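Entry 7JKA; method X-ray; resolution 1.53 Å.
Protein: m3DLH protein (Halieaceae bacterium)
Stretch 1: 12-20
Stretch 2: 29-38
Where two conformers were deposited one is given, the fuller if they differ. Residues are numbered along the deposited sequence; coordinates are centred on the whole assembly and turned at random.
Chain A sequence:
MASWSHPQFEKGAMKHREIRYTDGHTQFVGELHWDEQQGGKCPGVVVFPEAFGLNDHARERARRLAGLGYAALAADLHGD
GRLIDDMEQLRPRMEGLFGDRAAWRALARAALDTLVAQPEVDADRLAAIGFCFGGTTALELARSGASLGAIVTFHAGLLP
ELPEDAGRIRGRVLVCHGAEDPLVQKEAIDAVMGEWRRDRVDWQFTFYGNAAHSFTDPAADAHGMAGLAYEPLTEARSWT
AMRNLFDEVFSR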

# COMPACT_ATOMS: atom_id res chain seq x y z
N GLY A 12 21.48 -8.72 7.60
CA GLY A 12 21.85 -7.32 7.66
C GLY A 12 21.83 -6.78 9.08
O GLY A 12 22.04 -7.53 10.03
N ALA A 13 21.57 -5.48 9.23
CA ALA A 13 21.40 -4.85 10.54
C ALA A 13 20.06 -4.12 10.54
O ALA A 13 20.00 -2.88 10.54
N MET A 14 18.98 -4.90 10.55
CA MET A 14 17.63 -4.34 10.42
C MET A 14 17.22 -3.65 11.71
O MET A 14 17.36 -4.21 12.80
N LYS A 15 16.73 -2.43 11.57
CA LYS A 15 16.31 -1.61 12.70
C LYS A 15 14.92 -1.07 12.43
O LYS A 15 14.46 -1.05 11.29
N HIS A 16 14.26 -0.65 13.50
CA HIS A 16 13.01 0.07 13.35
C HIS A 16 12.94 1.18 14.38
O HIS A 16 13.55 1.10 15.46
N ARG A 17 12.15 2.20 14.05
CA ARG A 17 11.90 3.27 15.01
C ARG A 17 10.49 3.80 14.79
O ARG A 17 9.97 3.82 13.67
N GLU A 18 9.86 4.18 15.89
CA GLU A 18 8.57 4.83 15.83
C GLU A 18 8.71 6.20 15.19
O GLU A 18 9.67 6.92 15.45
N ILE A 19 7.75 6.55 14.33
CA ILE A 19 7.71 7.85 13.68
C ILE A 19 6.36 8.48 13.98
O ILE A 19 5.32 7.91 13.62
N ARG A 20 6.35 9.66 14.58
CA ARG A 20 5.11 10.39 14.84
C ARG A 20 4.97 11.48 13.79
O ARG A 20 5.93 12.20 13.50
N VAL A 29 1.03 7.56 14.15
CA VAL A 29 2.18 6.87 14.72
C VAL A 29 2.50 5.72 13.79
O VAL A 29 1.77 4.73 13.75
N GLY A 30 3.57 5.87 13.01
CA GLY A 30 4.04 4.86 12.10
C GLY A 30 5.34 4.24 12.60
O GLY A 30 5.77 4.46 13.73
N GLU A 31 5.94 3.44 11.73
CA GLU A 31 7.16 2.73 12.09
C GLU A 31 8.06 2.64 10.87
O GLU A 31 7.64 2.12 9.83
N LEU A 32 9.28 3.16 10.99
CA LEU A 32 10.26 3.10 9.90
C LEU A 32 11.16 1.90 10.13
O LEU A 32 11.66 1.71 11.24
N HIS A 33 11.35 1.10 9.07
CA HIS A 33 12.27 -0.03 9.06
C HIS A 33 13.37 0.25 8.05
O HIS A 33 13.09 0.70 6.93
N TRP A 34 14.62 -0.01 8.43
CA TRP A 34 15.72 0.24 7.52
C TRP A 34 16.87 -0.68 7.90
O TRP A 34 16.90 -1.24 9.00
N ASP A 35 17.82 -0.83 6.98
CA ASP A 35 19.03 -1.60 7.24
C ASP A 35 20.14 -0.62 7.60
O ASP A 35 20.54 0.19 6.76
N GLU A 36 20.62 -0.68 8.85
CA GLU A 36 21.64 0.24 9.31
C GLU A 36 22.94 0.09 8.53
O GLU A 36 23.76 1.02 8.50
N GLN A 37 23.14 -1.04 7.85
CA GLN A 37 24.36 -1.22 7.07
C GLN A 37 24.36 -0.43 5.77
O GLN A 37 25.43 -0.27 5.17
N GLN A 38 23.22 0.07 5.31
CA GLN A 38 23.20 0.71 4.00
C GLN A 38 24.03 1.99 4.01
O GLN A 38 24.04 2.74 4.99

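An antiparallel strand pair sorts its side chains onto two faces, and each face can develop its own chemistry; the pairing of strand 14-20 with strand 29-35 in m3DLH protein is a compact example. The framework is the backbone ladder. Lys15 faces Trp34, Arg17 faces Leu32 and Ile19 faces Gly30 in hydrogen-bonded pairs, each joined by two N-H...O bonds: Lys15 N to Trp34 O at 2.8 Å and Trp34 N to Lys15 O at 3.0 Å, for instance, or Ile19 N to Gly30 O at 2.9 Å and Gly30 N to Ile19 O at 2.8 Å.

Just past the strand end a side chain joins the backbone pairing. Asp35, with chi1 t, receives Ala13 N at OD1 (3.0 Å), while Gln37 N donates to the same Asp35 OD1, also at 3.0 Å. One carboxylate oxygen thus ties the approach to the first strand to the type I turn running from Asp35 to Gln38. Glu36 N adds a 2.8 Å bond to Ala13 O, and the Ala13 CB rests 3.7 Å from Gln37 CG.

The face carrying Met14, His16, Glu18, Arg20, Val29, Glu31, His33 and Asp35 is largely polar. Glu31 (chi1 t) links two imidazoles through its carboxylate: His33 NE2 donates to Glu31 OE1 at 2.7 Å, whereas His16 ND1 reaches Glu31 OE2 across the strands in a weak bond of 3.4 Å. The histidines adopt different rotamers, p for His16 and m for His33. Their planes are nearly parallel, 17° apart, but slid so that the rings barely overlap; instead the His16 CB sits over the His33 face, 3.6 Å from its centroid. A water joins the strands here, donating to Lys15 O at 2.8 Å and lying 2.8 Å from His33 ND1. Farther along, Arg20 (m) and Glu18 (t) form a salt bridge, Arg20 NH2 to Glu18 OE1 at 2.9 Å. Val29 (t) packs against both, with CG1 3.5 Å from Glu18 CG and CG2 over the Arg20 guanidinium, 3.3 Å from NH1. Toward the other end, Met14 SD lies 3.9 Å from Asp35 CB.

On the face shared by Lys15, Arg17, Ile19, Leu32 and Trp34, the indole is the organizing element. Trp34, chi1 p, projects onto this face, and the end of its side chain comes nearer to the first strand, where its ring is sandwiched. Lys15 (m) places CB over one side, 3.7 Å from the six-membered ring centroid, before its end leads away. Arg17 (p) covers the opposite side in a cation-pi contact, its CZ 4.6 Å from that centroid. Trp34 NE1 is fixed by Glu36 OE1 at 2.8 Å, so the ring is held by a polar anchor as well as by packing. The Arg17 guanidinium also meets Leu32 (t), whose CD2 lies over its face, 3.5 Å from NH2. Beyond it the packing turns apolar: buried Ile19 (m) brings CG1 to 3.8 Å from Leu32 CB, while Gly30 opposite contributes backbone alone.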

# COMPACT_ATOMS: atom_id res chain seq x y z
CB ALA A 13 22.55 -3.89 10.85
CB MET A 14 16.62 -5.45 10.10
CG MET A 14 16.03 -5.38 8.70
SD MET A 14 17.31 -5.36 7.44
CE MET A 14 17.89 -7.04 7.52
CB LYS A 15 17.29 -0.45 12.91
CG LYS A 15 18.62 -0.93 13.44
CD LYS A 15 19.57 0.19 13.85
CE LYS A 15 18.98 1.06 14.98
NZ LYS A 15 18.88 0.36 16.28
CB HIS A 16 11.78 -0.85 13.45
CG HIS A 16 11.69 -1.59 14.75
ND1 HIS A 16 10.71 -1.33 15.68
CD2 HIS A 16 12.47 -2.57 15.27
CE1 HIS A 16 10.88 -2.13 16.72
NE2 HIS A 16 11.94 -2.89 16.50
CB ARG A 17 12.94 4.40 14.90
CG ARG A 17 12.86 5.29 13.66
CD ARG A 17 13.99 6.31 13.70
NE ARG A 17 14.02 7.21 12.55
CZ ARG A 17 14.86 7.07 11.52
NH1 ARG A 17 15.75 6.07 11.51
NH2 ARG A 17 14.83 7.94 10.53
CB GLU A 18 8.00 4.95 17.24
CG GLU A 18 6.59 5.43 17.33
CD GLU A 18 6.02 5.25 18.72
OE1 GLU A 18 6.11 6.20 19.52
OE2 GLU A 18 5.50 4.15 19.00
CB ILE A 19 7.90 7.77 12.16
CG1 ILE A 19 9.11 6.89 11.79
CG2 ILE A 19 8.07 9.15 11.60
CD1 ILE A 19 10.37 7.66 11.69
CB ARG A 20 5.11 10.96 16.26
CG ARG A 20 5.18 9.83 17.25
CD ARG A 20 4.90 10.23 18.68
NE ARG A 20 4.79 9.01 19.47
CZ ARG A 20 3.65 8.50 19.93
NH1 ARG A 20 2.49 9.10 19.72
NH2 ARG A 20 3.70 7.36 20.62
CB VAL A 29 1.91 6.36 16.14
CG1 VAL A 29 3.20 5.80 16.72
CG2 VAL A 29 1.37 7.51 17.02
CB GLU A 31 6.82 1.35 12.66
CG GLU A 31 7.99 0.62 13.28
CD GLU A 31 7.55 -0.64 13.98
OE1 GLU A 31 7.32 -1.64 13.30
OE2 GLU A 31 7.43 -0.64 15.23
CB LEU A 32 11.11 4.38 9.83
CG LEU A 32 12.08 4.41 8.64
CD1 LEU A 32 11.33 4.83 7.35
CD2 LEU A 32 13.29 5.30 8.87
CB HIS A 33 11.55 -1.33 8.70
CG HIS A 33 10.59 -1.78 9.76
ND1 HIS A 33 10.78 -2.93 10.50
CD2 HIS A 33 9.44 -1.22 10.22
CE1 HIS A 33 9.80 -3.05 11.38
NE2 HIS A 33 8.96 -2.04 11.21
CB TRP A 34 16.12 1.72 7.52
CG TRP A 34 16.94 2.14 8.71
CD1 TRP A 34 18.30 2.30 8.74
CD2 TRP A 34 16.47 2.44 10.04
NE1 TRP A 34 18.71 2.68 10.00
CE2 TRP A 34 17.61 2.76 10.82
CE3 TRP A 34 15.21 2.45 10.66
CZ2 TRP A 34 17.53 3.10 12.16
CZ3 TRP A 34 15.14 2.78 12.02
CH2 TRP A 34 16.29 3.11 12.74
CB ASP A 35 19.39 -2.43 6.01
CG ASP A 35 20.67 -3.26 6.17
OD1 ASP A 35 21.29 -3.27 7.25
OD2 ASP A 35 21.03 -3.91 5.17
CB GLU A 36 21.87 0.03 10.81
CG GLU A 36 22.67 1.14 11.52
CD GLU A 36 21.85 2.42 11.72
OE1 GLU A 36 21.44 3.03 10.72
OE2 GLU A 36 21.66 2.81 12.89
CB GLN A 37 24.57 -2.70 6.77
CG GLN A 37 24.92 -3.52 8.00
CD GLN A 37 25.34 -4.91 7.63
OE1 GLN A 37 25.02 -5.38 6.54
NE2 GLN A 37 26.10 -5.56 8.50
CB GLN A 38 21.77 0.98 3.57
CG GLN A 38 21.03 -0.28 3.13
CD GLN A 38 21.77 -1.02 2.03
OE1 GLN A 38 22.00 -0.47 0.95
NE2 GLN A 38 22.15 -2.26 2.30
O HOH W 1 13.49 -3.64 10.67